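Local structure of putative Phosphate (Eubacterium rectale, 3DAO) at residues K108-M113 against K191-A196; F169-P174 against P183-A188. The protein probably hydrolyses phosphate esters as a member of the haloacid dehalogenase-like hydrolases, with a natural substrate that remains undefined. One frame throughout, in Å; residues are numbered along the deposited sequence. Where two conformers were deposited one is given.

Contact 1 of 2, residues K108-M113 against K191-A196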
ATOM      1  N   LYS A 108      11.032 -15.005   9.781  1.00 15.81           N
ATOM      2  CA  LYS A 108      11.255 -15.792  11.011  1.00 16.78           C
ATOM      3  C   LYS A 108      12.532 -15.306  11.708  1.00 15.53           C
ATOM      4  O   LYS A 108      12.586 -15.196  12.940  1.00 16.65           O
ATOM      5  CB  LYS A 108      11.315 -17.296  10.739  1.00 19.32           C
ATOM      6  CG  LYS A 108       9.938 -17.854  10.464  1.00 20.23           C
ATOM      7  CD  LYS A 108       9.897 -19.366  10.400  1.00 22.44           C
ATOM      8  CE  LYS A 108       8.444 -19.815  10.245  1.00 25.22           C
ATOM      9  NZ  LYS A 108       8.254 -21.299  10.234  1.00 27.98           N
ATOM     10  N   GLY A 109      13.536 -14.984  10.932  1.00 15.77           N
ATOM     11  CA  GLY A 109      14.779 -14.413  11.465  1.00 15.65           C
ATOM     12  C   GLY A 109      14.528 -13.093  12.211  1.00 15.08           C
ATOM     13  O   GLY A 109      15.093 -12.819  13.294  1.00 13.59           O
HETATM   14  N   MSE A 110      13.671 -12.270  11.615  1.00 14.76           N
HETATM   15  CA  MSE A 110      13.257 -10.987  12.222  1.00 13.05           C
HETATM   16  C   MSE A 110      12.544 -11.240  13.545  1.00 13.25           C
HETATM   17  O   MSE A 110      12.810 -10.563  14.534  1.00 16.07           O
HETATM   18  CB  MSE A 110      12.376 -10.183  11.290  1.00 13.66           C
HETATM   19  CG  MSE A 110      13.146  -9.634  10.130  1.00 13.02           C
HETATM   20 SE   MSE A 110      11.940  -8.875   8.833  1.00 14.73          SE
HETATM   21  CE  MSE A 110      13.255  -7.949   7.688  1.00 19.49           C
ATOM     22  N   CYS A 111      11.627 -12.194  13.537  1.00 13.36           N
ATOM     23  CA  CYS A 111      10.873 -12.563  14.749  1.00 13.68           C
ATOM     24  C   CYS A 111      11.848 -12.913  15.873  1.00 14.03           C
ATOM     25  O   CYS A 111      11.754 -12.434  17.002  1.00 12.98           O
ATOM     26  CB  CYS A 111      10.005 -13.796  14.518  1.00 15.04           C
ATOM     27  SG  CYS A 111       8.462 -13.601  13.558  1.00 21.33           S
ATOM     28  N   ARG A 112      12.777 -13.818  15.563  1.00 14.40           N
ATOM     29  CA  ARG A 112      13.745 -14.285  16.594  1.00 14.40           C
ATOM     30  C   ARG A 112      14.583 -13.182  17.136  1.00 14.52           C
ATOM     31  O   ARG A 112      14.808 -13.090  18.360  1.00 16.69           O
ATOM     32  CB  ARG A 112      14.634 -15.408  16.052  1.00 13.04           C
ATOM     33  CG  ARG A 112      13.823 -16.606  15.743  1.00 16.20           C
ATOM     34  CD  ARG A 112      14.638 -17.727  15.138  1.00 24.99           C
ATOM     35  NE  ARG A 112      13.768 -18.854  14.835  1.00 26.00           N
ATOM     36  CZ  ARG A 112      13.543 -19.280  13.597  1.00 27.24           C
ATOM     37  NH1 ARG A 112      14.229 -18.792  12.580  1.00 28.01           N
ATOM     38  NH2 ARG A 112      12.722 -20.267  13.403  1.00 26.55           N
HETATM   39  N   MSE A 113      14.972 -12.277  16.247  1.00 15.36           N
HETATM   40  CA  MSE A 113      15.804 -11.150  16.650  1.00 13.93           C
HETATM   41  C   MSE A 113      15.040 -10.171  17.539  1.00 14.17           C
HETATM   42  O   MSE A 113      15.570  -9.689  18.548  1.00 13.19           O
HETATM   43  CB  MSE A 113      16.421 -10.425  15.463  1.00 13.65           C
HETATM   44  CG  MSE A 113      17.154  -9.160  15.873  1.00 16.93           C
HETATM   45 SE   MSE A 113      18.099  -8.308  14.402  1.00 16.97          SE
HETATM   46  CE  MSE A 113      19.501  -9.633  14.043  1.00 19.80           C
ATOM     47  N   LYS A 191      19.559  -4.634   3.984  1.00 19.75           N
ATOM     48  CA  LYS A 191      20.103  -5.029   2.669  1.00 20.54           C
ATOM     49  C   LYS A 191      19.412  -6.288   2.162  1.00 20.60           C
ATOM     50  O   LYS A 191      19.563  -6.679   1.017  1.00 22.55           O
ATOM     51  CB  LYS A 191      21.623  -5.248   2.693  1.00 23.87           C
ATOM     52  CG  LYS A 191      22.373  -3.955   2.788  1.00 26.58           C
ATOM     53  CD  LYS A 191      23.843  -4.118   2.623  1.00 35.06           C
ATOM     54  N   LYS A 192      18.613  -6.890   3.023  1.00 17.50           N
ATOM     55  CA  LYS A 192      17.981  -8.158   2.746  1.00 18.36           C
ATOM     56  C   LYS A 192      16.444  -8.051   2.647  1.00 17.26           C
ATOM     57  O   LYS A 192      15.751  -9.000   2.307  1.00 18.19           O
ATOM     58  CB  LYS A 192      18.317  -9.154   3.862  1.00 21.15           C
ATOM     59  CG  LYS A 192      19.791  -9.533   3.928  1.00 26.10           C
ATOM     60  CD  LYS A 192      20.010 -10.820   4.717  1.00 32.86           C
ATOM     61  CE  LYS A 192      20.093 -10.595   6.179  1.00 32.28           C
ATOM     62  NZ  LYS A 192      20.356 -11.891   6.947  1.00 21.51           N
ATOM     63  N   ALA A 193      15.967  -6.867   2.966  1.00 16.68           N
ATOM     64  CA  ALA A 193      14.553  -6.544   2.966  1.00 16.50           C
ATOM     65  C   ALA A 193      14.336  -5.039   2.831  1.00 18.34           C
ATOM     66  O   ALA A 193      15.257  -4.238   2.967  1.00 18.96           O
ATOM     67  CB  ALA A 193      13.880  -7.067   4.265  1.00 16.15           C
ATOM     68  N   HIS A 194      13.089  -4.660   2.564  1.00 16.11           N
ATOM     69  CA  HIS A 194      12.754  -3.255   2.492  1.00 18.41           C
ATOM     70  C   HIS A 194      12.184  -2.803   3.840  1.00 17.62           C
ATOM     71  O   HIS A 194      11.101  -3.261   4.249  1.00 18.98           O
ATOM     72  CB  HIS A 194      11.759  -2.993   1.367  1.00 20.13           C
ATOM     73  CG  HIS A 194      11.242  -1.593   1.377  1.00 22.19           C
ATOM     74  ND1 HIS A 194      12.047  -0.506   1.150  1.00 31.19           N
ATOM     75  CD2 HIS A 194      10.006  -1.103   1.627  1.00 31.26           C
ATOM     76  CE1 HIS A 194      11.331   0.603   1.257  1.00 25.70           C
ATOM     77  NE2 HIS A 194      10.091   0.268   1.552  1.00 30.85           N
ATOM     78  N   LEU A 195      12.941  -1.929   4.508  1.00 16.79           N
ATOM     79  CA  LEU A 195      12.604  -1.424   5.862  1.00 18.20           C
ATOM     80  C   LEU A 195      12.243   0.036   5.895  1.00 20.07           C
ATOM     81  O   LEU A 195      12.925   0.850   5.315  1.00 20.89           O
ATOM     82  CB  LEU A 195      13.781  -1.614   6.844  1.00 20.34           C
ATOM     83  CG  LEU A 195      13.937  -2.922   7.605  1.00 23.47           C
ATOM     84  CD1 LEU A 195      13.866  -4.143   6.744  1.00 21.10           C
ATOM     85  CD2 LEU A 195      15.230  -2.881   8.448  1.00 20.24           C
ATOM     86  N   ALA A 196      11.160   0.374   6.587  1.00 16.37           N
ATOM     87  CA  ALA A 196      10.794   1.781   6.711  1.00 16.99           C
ATOM     88  C   ALA A 196      10.151   2.085   8.053  1.00 17.61           C
ATOM     89  O   ALA A 196       9.218   1.419   8.426  1.00 16.61           O
ATOM     90  CB  ALA A 196       9.828   2.196   5.631  1.00 16.55           C
TER

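Contact 2 of 2, residues F169-P174 against P183-A188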
ATOM      1  N   PHE A 169       6.347  -7.752   7.934  1.00 15.04           N
ATOM      2  CA  PHE A 169       6.750  -7.988   9.312  1.00 13.83           C
ATOM      3  C   PHE A 169       6.910  -6.595   9.904  1.00 13.69           C
ATOM      4  O   PHE A 169       7.620  -5.745   9.359  1.00 13.05           O
ATOM      5  CB  PHE A 169       8.047  -8.775   9.416  1.00 14.39           C
ATOM      6  CG  PHE A 169       8.556  -8.899  10.849  1.00 14.83           C
ATOM      7  CD1 PHE A 169       8.207  -9.960  11.626  1.00 15.85           C
ATOM      8  CD2 PHE A 169       9.385  -7.937  11.384  1.00 14.18           C
ATOM      9  CE1 PHE A 169       8.645 -10.068  12.938  1.00 14.43           C
ATOM     10  CE2 PHE A 169       9.846  -8.059  12.693  1.00 11.35           C
ATOM     11  CZ  PHE A 169       9.467  -9.138  13.453  1.00 11.09           C
ATOM     12  N   THR A 170       6.230  -6.378  11.016  1.00 12.44           N
ATOM     13  CA  THR A 170       6.194  -5.088  11.657  1.00 12.04           C
ATOM     14  C   THR A 170       6.605  -5.125  13.119  1.00 10.52           C
ATOM     15  O   THR A 170       6.140  -5.968  13.894  1.00 11.55           O
ATOM     16  CB  THR A 170       4.752  -4.538  11.597  1.00 12.31           C
ATOM     17  OG1 THR A 170       4.397  -4.298  10.216  1.00 17.05           O
ATOM     18  CG2 THR A 170       4.603  -3.221  12.384  1.00 17.44           C
ATOM     19  N   VAL A 171       7.462  -4.176  13.483  1.00 13.75           N
ATOM     20  CA  VAL A 171       7.901  -4.009  14.886  1.00 12.28           C
ATOM     21  C   VAL A 171       7.163  -2.816  15.465  1.00 12.69           C
ATOM     22  O   VAL A 171       6.992  -1.804  14.807  1.00 14.11           O
ATOM     23  CB  VAL A 171       9.416  -3.734  14.996  1.00 15.41           C
ATOM     24  CG1 VAL A 171       9.859  -3.888  16.449  1.00 11.85           C
ATOM     25  CG2 VAL A 171      10.223  -4.692  14.032  1.00 11.86           C
ATOM     26  N   PHE A 172       6.720  -2.976  16.702  1.00 12.77           N
ATOM     27  CA  PHE A 172       6.041  -1.936  17.467  1.00 12.72           C
ATOM     28  C   PHE A 172       6.670  -1.673  18.826  1.00 12.99           C
ATOM     29  O   PHE A 172       7.131  -2.576  19.536  1.00 14.20           O
ATOM     30  CB  PHE A 172       4.575  -2.322  17.730  1.00 13.51           C
ATOM     31  CG  PHE A 172       3.854  -1.348  18.639  1.00 12.38           C
ATOM     32  CD1 PHE A 172       3.383  -0.166  18.143  1.00 12.31           C
ATOM     33  CD2 PHE A 172       3.645  -1.632  19.980  1.00 15.69           C
ATOM     34  CE1 PHE A 172       2.722   0.757  18.969  1.00 16.14           C
ATOM     35  CE2 PHE A 172       2.968  -0.714  20.795  1.00 16.05           C
ATOM     36  CZ  PHE A 172       2.532   0.463  20.282  1.00 14.79           C
ATOM     37  N   HIS A 173       6.734  -0.391  19.122  1.00 15.08           N
ATOM     38  CA  HIS A 173       7.051   0.109  20.474  1.00 14.07           C
ATOM     39  C   HIS A 173       6.219   1.382  20.704  1.00 14.14           C
ATOM     40  O   HIS A 173       6.054   2.161  19.789  1.00 15.74           O
ATOM     41  CB  HIS A 173       8.544   0.402  20.692  1.00 12.60           C
ATOM     42  CG  HIS A 173       8.882   0.727  22.115  1.00 13.42           C
ATOM     43  ND1 HIS A 173       8.760   1.997  22.643  1.00 15.12           N
ATOM     44  CD2 HIS A 173       9.307  -0.061  23.127  1.00 12.58           C
ATOM     45  CE1 HIS A 173       9.127   1.973  23.916  1.00 11.07           C
ATOM     46  NE2 HIS A 173       9.457   0.737  24.235  1.00 12.01           N
ATOM     47  N   PRO A 174       5.716   1.613  21.927  1.00 15.53           N
ATOM     48  CA  PRO A 174       4.930   2.817  22.184  1.00 15.43           C
ATOM     49  C   PRO A 174       5.574   4.137  21.853  1.00 16.01           C
ATOM     50  O   PRO A 174       4.876   5.104  21.560  1.00 14.96           O
ATOM     51  CB  PRO A 174       4.739   2.761  23.694  1.00 15.41           C
ATOM     52  CG  PRO A 174       4.652   1.364  23.973  1.00 16.46           C
ATOM     53  CD  PRO A 174       5.764   0.767  23.131  1.00 15.59           C
ATOM     54  N   PRO A 183      20.354   0.213  16.356  1.00 17.02           N
ATOM     55  CA  PRO A 183      21.708  -0.314  16.614  1.00 19.65           C
ATOM     56  C   PRO A 183      22.041  -1.625  15.941  1.00 19.85           C
ATOM     57  O   PRO A 183      23.196  -1.833  15.554  1.00 18.98           O
ATOM     58  CB  PRO A 183      21.709  -0.510  18.120  1.00 19.39           C
ATOM     59  CG  PRO A 183      20.738   0.473  18.611  1.00 20.17           C
ATOM     60  CD  PRO A 183      19.661   0.554  17.603  1.00 21.08           C
ATOM     61  N   VAL A 184      21.047  -2.501  15.815  1.00 16.55           N
ATOM     62  CA  VAL A 184      21.249  -3.840  15.199  1.00 16.75           C
ATOM     63  C   VAL A 184      20.202  -4.263  14.155  1.00 15.85           C
ATOM     64  O   VAL A 184      20.524  -4.716  13.067  1.00 16.30           O
ATOM     65  CB  VAL A 184      21.297  -4.945  16.273  1.00 17.58           C
ATOM     66  CG1 VAL A 184      21.412  -6.337  15.643  1.00 19.61           C
ATOM     67  CG2 VAL A 184      22.449  -4.699  17.302  1.00 21.70           C
ATOM     68  N   PHE A 185      18.927  -4.137  14.497  1.00 14.53           N
ATOM     69  CA  PHE A 185      17.874  -4.639  13.606  1.00 13.84           C
ATOM     70  C   PHE A 185      17.882  -4.061  12.189  1.00 14.25           C
ATOM     71  O   PHE A 185      17.890  -4.813  11.201  1.00 15.70           O
ATOM     72  CB  PHE A 185      16.476  -4.420  14.213  1.00 14.83           C
ATOM     73  CG  PHE A 185      15.373  -5.036  13.416  1.00 12.77           C
ATOM     74  CD1 PHE A 185      14.760  -4.322  12.395  1.00 17.24           C
ATOM     75  CD2 PHE A 185      14.918  -6.296  13.685  1.00 13.69           C
ATOM     76  CE1 PHE A 185      13.739  -4.875  11.649  1.00 12.35           C
ATOM     77  CE2 PHE A 185      13.899  -6.851  12.923  1.00 12.71           C
ATOM     78  CZ  PHE A 185      13.315  -6.137  11.908  1.00 13.49           C
ATOM     79  N   ILE A 186      17.923  -2.740  12.115  1.00 15.46           N
ATOM     80  CA  ILE A 186      17.910  -2.055  10.822  0.50 16.66           C
ATOM     81  C   ILE A 186      19.160  -2.438   9.995  1.00 18.06           C
ATOM     82  O   ILE A 186      19.028  -2.887   8.846  1.00 18.84           O
ATOM     83  CB  ILE A 186      17.685  -0.529  10.981  0.50 17.44           C
ATOM     84  CG1 ILE A 186      16.261  -0.293  11.522  0.50 18.61           C
ATOM     85  CG2 ILE A 186      17.893   0.198   9.653  0.50 18.40           C
ATOM     86  CD1 ILE A 186      15.886   1.165  11.820  0.50 15.83           C
ATOM     87  N   PRO A 187      20.363  -2.308  10.567  1.00 18.19           N
ATOM     88  CA  PRO A 187      21.462  -2.722   9.672  1.00 19.94           C
ATOM     89  C   PRO A 187      21.532  -4.214   9.372  1.00 20.41           C
ATOM     90  O   PRO A 187      22.082  -4.619   8.348  1.00 19.78           O
ATOM     91  CB  PRO A 187      22.711  -2.244  10.397  1.00 20.55           C
ATOM     92  CG  PRO A 187      22.317  -2.045  11.834  1.00 19.32           C
ATOM     93  CD  PRO A 187      20.867  -1.598  11.760  1.00 19.02           C
ATOM     94  N   ALA A 188      20.973  -5.034  10.250  1.00 18.62           N
ATOM     95  CA  ALA A 188      20.991  -6.455  10.033  1.00 16.51           C
ATOM     96  C   ALA A 188      20.058  -6.895   8.920  1.00 17.69           C
ATOM     97  O   ALA A 188      20.250  -7.958   8.365  1.00 16.67           O
ATOM     98  CB  ALA A 188      20.686  -7.237  11.328  1.00 17.93           C
TER

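Contact 1 of 2, residues K108-M113 against K191-A196
Lys108 NZ is gripped by three groups, a carboxylate oxygen of Glu104 in a salt bridge and the carbonyl oxygens of Thr159 and Leu161, while two residues further along the same helix Met110 makes the apolar contact with Ala193 and Leu195. No hydrogen bond joins 108-113 to 191-196, so the junction rests on methyl groups alone. Met110, a selenomethionine, meets the strand with its terminal methyl: CE lies 3.6 Å from Ala193 CB and 4.0 Å from Leu195 CD1. The selenium stays further back, with SE 5.3 Å from Ala193 CB. How the methyl gets there follows from the torsions: CG is anti to the carbonyl carbon (chi1 -71°) and the chain is extended beyond it (chi3 169°), which carries CE across a CA-CA separation of 10.3 Å between Met110 and Ala193.

On the strand side, Ala193 and Leu195 are two residues apart and present their CB atoms to the same face. Ala193 CB and Leu195 CD1 are 3.8 Å from each other, and with CE they make a nearly even triangle of methyls. Leu195 runs past Met110 in the opposite direction and touches it with CD1, one of its two branches. His194, between them, points to the other face and packs on Asn206. Cys205 and Phe169 also touch Met110, extending the apolar contacts to strands 202-207 and 168-172. A helix laid on one face of the mixed six-stranded sheet, here reaching its edge strand 193-198, is a layered alpha/beta arrangement consistent with the C2-type cap of haloacid dehalogenase-like hydrolases.

Contact 2 of 2, residues F169-P174 against P183-A188
Phe185 points its ring end-first at the strand, and its CZ atom meets both Phe169 and Val171. The two strand partners approach it differently. Val171 comes from the opposite direction and sets CG2 over one face of the Phe185 ring, where CG2 is 4.0 Å from Phe185 CZ. Phe169 comes in obliquely, its CE2 also 4.0 Å from Phe185 CZ. The planes of these two phenyl rings differ by only about 20°, and the approach runs through that one pair of atoms.

Torsions explain the aim of Phe185: CG lies anti to the backbone N (chi1 -174°), directing the ring from the first turn of its helix toward the sheet. Val171 has CG1 in the corresponding place, and CG2, beside the backbone N, is the branch that touches. Phe169 CE2 and Val171 CG2 are themselves 3.6 Å apart, as befits residues two apart on one strand face, so Phe185 CZ meets two groups that also touch each other.

The chain leaves strand 168-172, passes through helices 177-181 and 185-189, and enters strand 193-198, which runs parallel to the first with 202-207 between them. This is a beta-alpha-beta crossover, and Phe185 packs its second helix back onto the sheet. Val184 occupies the N-cap position of that helix, whose first turn is marked by the bond from Ala188 N to Val184 O (2.9 Å). Around the ring, Met113 and Val114 of helix 104-117 and Cys205 of strand 202-207 add further apolar contacts, and the indole of Trp189 meets it with planes about 50° apart. Thr170, turned to the other face of the sheet, uses OG1 in a hydrogen bond with Asp204.

In the fold
Contact 1 and contact 2 lie on the same face of one six-stranded sheet, their centres 8 Å apart, and both join a helix to a strand without a hydrogen bond. The touching residues of contact 2 are all buried; contact 1 is largely so, with Leu195 partly exposed at the edge strand. They differ in chemistry: methyl-to-methyl packing at the edge strand in 108-113 with 191-196, aromatic packing at the more central strand 168-172 in the other. Direct contacts fuse them, with Met110 CB 3.6 Å from Phe169 CE2 and Leu195 CD2 3.7 Å from Ile186 CA. Met113 SE, 3.8 Å from Phe185 CA, joins helices 104-117 and 185-189.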